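Local atomic coordinates of probable 3-hydroxyisobutyrate dehydrogenase (Pseudomonas aeruginosa, PDB entry 3OBB), a protein that catalyses the NAD-dependent oxidation of L-serine and methyl-L-serine, with low activity toward beta-hydroxyisobutyrate, and works as a homotetramer built as a dimer of dimers. Residues A[93-98]-A[168-173]; A[117-122]-A[144-149]. All blocks are in the same frame, centred on the assembly; numbering follows the deposited sequence. Where two conformers were deposited one is given.

Overall arrangement
From the N terminus, the chain first builds the parallel strands of the Rossmann-type nucleotide-binding domain. Strand 92-95 then opens contact 1, which closes about 70 residues later where helix 168-196 begins. Contact 2 is nested inside that loop: strand 117-124 is met by helix 143-156 after an excursion through helix 127-132 and strand 135-140. The two contacts have centres about 10 Å apart and share the sheet, in which strands 92-95 and 117-124 are parallel neighbours; Val93 N lies 2.8 Å from Ala117 O. Contact 1 ties the loop after strand 92-95 to the start of helix 168-196, which carries the active-site lysine, whereas contact 2 packs a helix on the sheet.

Contact 1: residues A[93-98]-A[168-173]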
loop_
_atom_site.group_PDB
_atom_site.type_symbol
_atom_site.label_atom_id
_atom_site.label_comp_id
_atom_site.label_asym_id
_atom_site.label_seq_id
_atom_site.Cartn_x
_atom_site.Cartn_y
_atom_site.Cartn_z
ATOM N N VAL A 93 -20.754 8.232 -34.599
ATOM C CA VAL A 93 -20.708 7.164 -33.602
ATOM C C VAL A 93 -20.335 7.730 -32.231
ATOM O O VAL A 93 -19.334 8.420 -32.100
ATOM C CB VAL A 93 -19.733 6.017 -33.982
ATOM C CG1 VAL A 93 -19.867 4.860 -32.984
ATOM C CG2 VAL A 93 -19.983 5.509 -35.365
ATOM N N LEU A 94 -21.177 7.455 -31.230
ATOM C CA LEU A 94 -20.912 7.800 -29.825
ATOM C C LEU A 94 -20.701 6.522 -29.010
ATOM O O LEU A 94 -21.661 5.834 -28.690
ATOM C CB LEU A 94 -22.087 8.613 -29.255
ATOM C CG LEU A 94 -22.223 10.134 -29.539
ATOM C CD1 LEU A 94 -21.482 10.587 -30.776
ATOM C CD2 LEU A 94 -23.665 10.657 -29.566
ATOM N N GLU A 95 -19.450 6.184 -28.708
ATOM C CA GLU A 95 -19.143 5.011 -27.907
ATOM C C GLU A 95 -18.933 5.418 -26.403
ATOM O O GLU A 95 -17.881 6.008 -26.030
ATOM C CB GLU A 95 -17.937 4.265 -28.487
ATOM C CG GLU A 95 -17.954 2.765 -28.249
ATOM C CD GLU A 95 -18.322 2.392 -26.794
ATOM O OE1 GLU A 95 -19.430 1.831 -26.550
ATOM O OE2 GLU A 95 -17.492 2.675 -25.905
ATOM N N CYS A 96 -19.936 5.076 -25.582
ATOM C CA CYS A 96 -20.133 5.630 -24.229
ATOM C C CYS A 96 -19.909 4.625 -23.127
ATOM O O CYS A 96 -20.144 4.926 -21.962
ATOM C CB CYS A 96 -21.550 6.178 -24.039
ATOM S SG CYS A 96 -22.002 7.449 -25.200
ATOM N N SER A 97 -19.446 3.437 -23.501
ATOM C CA SER A 97 -19.017 2.460 -22.523
ATOM C C SER A 97 -17.752 2.958 -21.868
ATOM O O SER A 97 -17.075 3.855 -22.380
ATOM C CB SER A 97 -18.717 1.130 -23.212
ATOM O OG SER A 97 -19.867 0.687 -23.900
ATOM N N THR A 98 -17.412 2.344 -20.751
ATOM C CA THR A 98 -16.122 2.581 -20.148
ATOM C C THR A 98 -15.215 1.427 -20.508
ATOM O O THR A 98 -15.471 0.269 -20.121
ATOM C CB THR A 98 -16.243 2.745 -18.618
ATOM O OG1 THR A 98 -17.042 3.906 -18.355
ATOM C CG2 THR A 98 -14.867 2.932 -17.986
ATOM N N ALA A 168 -9.357 10.349 -25.027
ATOM C CA ALA A 168 -9.182 11.246 -23.862
ATOM C C ALA A 168 -10.364 11.207 -22.916
ATOM O O ALA A 168 -10.212 11.464 -21.711
ATOM C CB ALA A 168 -8.943 12.654 -24.311
ATOM N N GLY A 169 -11.545 10.862 -23.445
ATOM C CA GLY A 169 -12.714 10.705 -22.592
ATOM C C GLY A 169 -12.474 9.524 -21.674
ATOM O O GLY A 169 -12.725 9.605 -20.476
ATOM N N GLN A 170 -11.979 8.413 -22.221
ATOM C CA GLN A 170 -11.689 7.256 -21.361
ATOM C C GLN A 170 -10.606 7.590 -20.385
ATOM O O GLN A 170 -10.641 7.092 -19.279
ATOM C CB GLN A 170 -11.300 6.006 -22.153
ATOM C CG GLN A 170 -12.352 5.522 -23.163
ATOM C CD GLN A 170 -13.691 5.149 -22.539
ATOM O OE1 GLN A 170 -13.792 4.907 -21.334
ATOM N NE2 GLN A 170 -14.721 5.082 -23.366
ATOM N N VAL A 171 -9.611 8.399 -20.776
ATOM C CA VAL A 171 -8.503 8.680 -19.868
ATOM C C VAL A 171 -9.058 9.461 -18.679
ATOM O O VAL A 171 -8.766 9.129 -17.531
ATOM C CB VAL A 171 -7.285 9.441 -20.565
ATOM C CG1 VAL A 171 -6.198 9.731 -19.577
ATOM C CG2 VAL A 171 -6.688 8.604 -21.732
ATOM N N ALA A 172 -9.878 10.490 -18.958
ATOM C CA ALA A 172 -10.404 11.356 -17.902
ATOM C C ALA A 172 -11.255 10.505 -16.950
ATOM O O ALA A 172 -11.139 10.638 -15.716
ATOM C CB ALA A 172 -11.212 12.549 -18.519
ATOM N N LYS A 173 -12.043 9.598 -17.534
ATOM C CA LYS A 173 -12.971 8.717 -16.812
ATOM C C LYS A 173 -12.255 7.781 -15.842
ATOM O O LYS A 173 -12.666 7.633 -14.689
ATOM C CB LYS A 173 -13.840 7.890 -17.795
ATOM C CG LYS A 173 -14.810 6.887 -17.112
ATOM C CD LYS A 173 -15.821 7.593 -16.198
ATOM C CE LYS A 173 -16.658 6.607 -15.383
ATOM N NZ LYS A 173 -17.537 5.727 -16.233
#
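Thr98 and Gln170 mark the closest backbone approach, their CA atoms 6.6 Å apart, where the loop leaving strand 93-95 passes the first turns of helix 168-173. Side chains on the helix do the bridging. The Gln170 chain bends at chi2, its amide faces the loop, and NE2 donates to Ser97 O at 2.8 Å. The bond is fairly straight (N-H...O 163°), and Ser97 O lies close to the amide plane of Gln170. The other amide atom, OE1, sits 3.5 Å from Thr98 CA and accepts a hydrogen bond from Ile99 N; one amide thus binds the backbone on both sides of Thr98.

The contact joins the loop after strand 92-95 of the Rossmann-type fold to the start of the long helix 168-196, and both sides contribute to the active centre: Thr98 binds NAD(+), and Lys173 is the active-site residue. Lys173 NZ donates to Thr98 OG1 at 2.8 Å, the two side chains crossing at about a right angle. Lys173 CB points toward the loop; CG is anti to the backbone N (chi1 178°), and the chain then bends at chi2 and chi4. NZ also donates a hydrogen bond to the backbone oxygen Val123 O. On the loop, Ser97 OG donates to the syn side of Glu95 OE1 at 2.9 Å and is also bonded to Leu67 N; Ser65 OG meets the same carboxylate oxygen.

Contact 2: residues A[117-122]-A[144-149]; sequences AMLDAP and EALEKA
Leu119 on the strand lays both methyls against the helix, and Ala145 and Ala149, one turn apart, receive them. CD1 lies 3.7 Å from Ala149 CB and equally near the carbonyl oxygen of Ala145; CD2 rests against Ala145 CB at 3.8 Å. The methyl CD1 also comes within 3.8 Å of Leu146 CA, so the leucine touches the helix backbone as well as its side chains. Leu119 CG, anti to the carbonyl carbon (chi1 -61°), lies 4.1 Å from Ala145 CB. Two residues earlier, Ala117 CB meets Ala145 CB at 3.9 Å, which leaves the Ala145 methyl in contact with both strand residues. Small alanine side chains allow this closeness: the axes of strand 117-120 and helix 144-149 approach to 8.1 Å.

Their directions differ by 82°, so the segment 144-149 runs nearly square to 117-120. This is a layer of the alpha/beta sandwich of the Rossmann-type domain, with helix 143-156 on one face of the sheet; Met118, a selenomethionine here, points away from that helix and packs on helix 101-112. No hydrogen bond links the two segments, and the contact is essentially apolar. At its outer margin Glu144 was deposited in two conformers; in one of them, tentatively, OE1 approaches Ala117 CB and takes a salt bridge from Lys148 NZ. Farther out, Val139 and Phe153 both pack on Leu119 and Leu146, and Leu94 of the adjoining strand touches Leu119 and Ala149.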
loop_
_atom_site.group_PDB
_atom_site.type_symbol
_atom_site.label_atom_id
_atom_site.label_comp_id
_atom_site.label_asym_id
_atom_site.label_seq_id
_atom_site.Cartn_x
_atom_site.Cartn_y
_atom_site.Cartn_z
ATOM N N ALA A 117 -17.106 9.835 -38.182
ATOM C CA ALA A 117 -16.930 10.682 -37.005
ATOM C C ALA A 117 -17.316 9.917 -35.738
ATOM O O ALA A 117 -18.497 9.601 -35.535
ATOM C CB ALA A 117 -17.762 11.932 -37.135
HETATM N N MSE A 118 -16.316 9.623 -34.901
HETATM C CA MSE A 118 -16.511 8.911 -33.644
HETATM C C MSE A 118 -16.025 9.699 -32.428
HETATM O O MSE A 118 -15.013 10.393 -32.484
HETATM C CB MSE A 118 -15.823 7.539 -33.669
HETATM C CG MSE A 118 -15.780 6.863 -32.280
HETATM SE SE MSE A 118 -14.969 5.097 -32.299
HETATM C CE MSE A 118 -16.409 4.124 -33.131
ATOM N N LEU A 119 -16.772 9.586 -31.336
ATOM C CA LEU A 119 -16.366 10.106 -30.037
ATOM C C LEU A 119 -16.344 8.967 -29.022
ATOM O O LEU A 119 -17.196 8.064 -29.067
ATOM C CB LEU A 119 -17.361 11.174 -29.565
ATOM C CG LEU A 119 -17.549 12.427 -30.409
ATOM C CD1 LEU A 119 -18.657 13.262 -29.805
ATOM C CD2 LEU A 119 -16.229 13.223 -30.534
ATOM N N ASP A 120 -15.375 8.993 -28.115
ATOM C CA ASP A 120 -15.501 8.228 -26.872
ATOM C C ASP A 120 -16.099 9.181 -25.835
ATOM O O ASP A 120 -15.572 10.261 -25.586
ATOM C CB ASP A 120 -14.174 7.562 -26.417
ATOM C CG ASP A 120 -13.004 8.557 -26.266
ATOM O OD1 ASP A 120 -12.400 9.002 -27.265
ATOM O OD2 ASP A 120 -12.651 8.870 -25.126
ATOM N N ALA A 121 -17.230 8.804 -25.272
ATOM C CA ALA A 121 -17.931 9.677 -24.371
ATOM C C ALA A 121 -18.506 8.887 -23.183
ATOM O O ALA A 121 -19.748 8.818 -23.001
ATOM C CB ALA A 121 -19.018 10.446 -25.108
ATOM N N PRO A 122 -17.608 8.274 -22.390
ATOM C CA PRO A 122 -17.967 7.562 -21.176
ATOM C C PRO A 122 -18.616 8.510 -20.226
ATOM O O PRO A 122 -18.416 9.745 -20.278
ATOM C CB PRO A 122 -16.620 7.153 -20.591
ATOM C CG PRO A 122 -15.648 8.167 -21.214
ATOM C CD PRO A 122 -16.153 8.234 -22.595
ATOM N N GLU A 144 -15.281 19.065 -34.174
ATOM C CA GLU A 144 -16.320 18.896 -35.197
ATOM C C GLU A 144 -17.389 17.908 -34.724
ATOM O O GLU A 144 -18.569 18.249 -34.626
ATOM C CB GLU A 144 -15.681 18.442 -36.532
ATOM C CG GLU A 144 -16.618 17.753 -37.561
ATOM C CD GLU A 144 -16.607 16.208 -37.495
ATOM O OE1 GLU A 144 -17.691 15.593 -37.808
ATOM O OE2 GLU A 144 -15.524 15.604 -37.139
ATOM N N ALA A 145 -16.954 16.685 -34.420
ATOM C CA ALA A 145 -17.857 15.590 -34.073
ATOM C C ALA A 145 -18.597 15.842 -32.750
ATOM O O ALA A 145 -19.784 15.479 -32.609
ATOM C CB ALA A 145 -17.097 14.265 -34.056
ATOM N N LEU A 146 -17.902 16.492 -31.807
ATOM C CA LEU A 146 -18.528 16.955 -30.569
ATOM C C LEU A 146 -19.654 17.958 -30.847
ATOM O O LEU A 146 -20.714 17.913 -30.209
ATOM C CB LEU A 146 -17.496 17.558 -29.612
ATOM C CG LEU A 146 -18.054 18.144 -28.315
ATOM C CD1 LEU A 146 -18.899 17.122 -27.553
ATOM C CD2 LEU A 146 -16.941 18.688 -27.434
ATOM N N GLU A 147 -19.426 18.856 -31.799
ATOM C CA GLU A 147 -20.482 19.797 -32.160
ATOM C C GLU A 147 -21.730 19.112 -32.697
ATOM O O GLU A 147 -22.822 19.442 -32.250
ATOM C CB GLU A 147 -19.982 20.958 -33.036
ATOM C CG GLU A 147 -19.135 21.986 -32.237
ATOM C CD GLU A 147 -19.510 22.061 -30.735
ATOM O OE1 GLU A 147 -18.621 21.856 -29.876
ATOM O OE2 GLU A 147 -20.697 22.304 -30.409
ATOM N N LYS A 148 -21.568 18.132 -33.590
ATOM C CA LYS A 148 -22.718 17.365 -34.120
ATOM C C LYS A 148 -23.453 16.620 -33.002
ATOM O O LYS A 148 -24.684 16.636 -32.934
ATOM C CB LYS A 148 -22.285 16.364 -35.202
ATOM C CG LYS A 148 -22.180 16.936 -36.607
ATOM C CD LYS A 148 -21.179 16.143 -37.456
ATOM C CE LYS A 148 -21.190 16.592 -38.930
ATOM N NZ LYS A 148 -19.805 16.486 -39.513
ATOM N N ALA A 149 -22.685 15.987 -32.119
ATOM C CA ALA A 149 -23.255 15.194 -31.036
ATOM C C ALA A 149 -23.905 16.011 -29.926
ATOM O O ALA A 149 -24.647 15.460 -29.115
ATOM C CB ALA A 149 -22.196 14.255 -30.430
#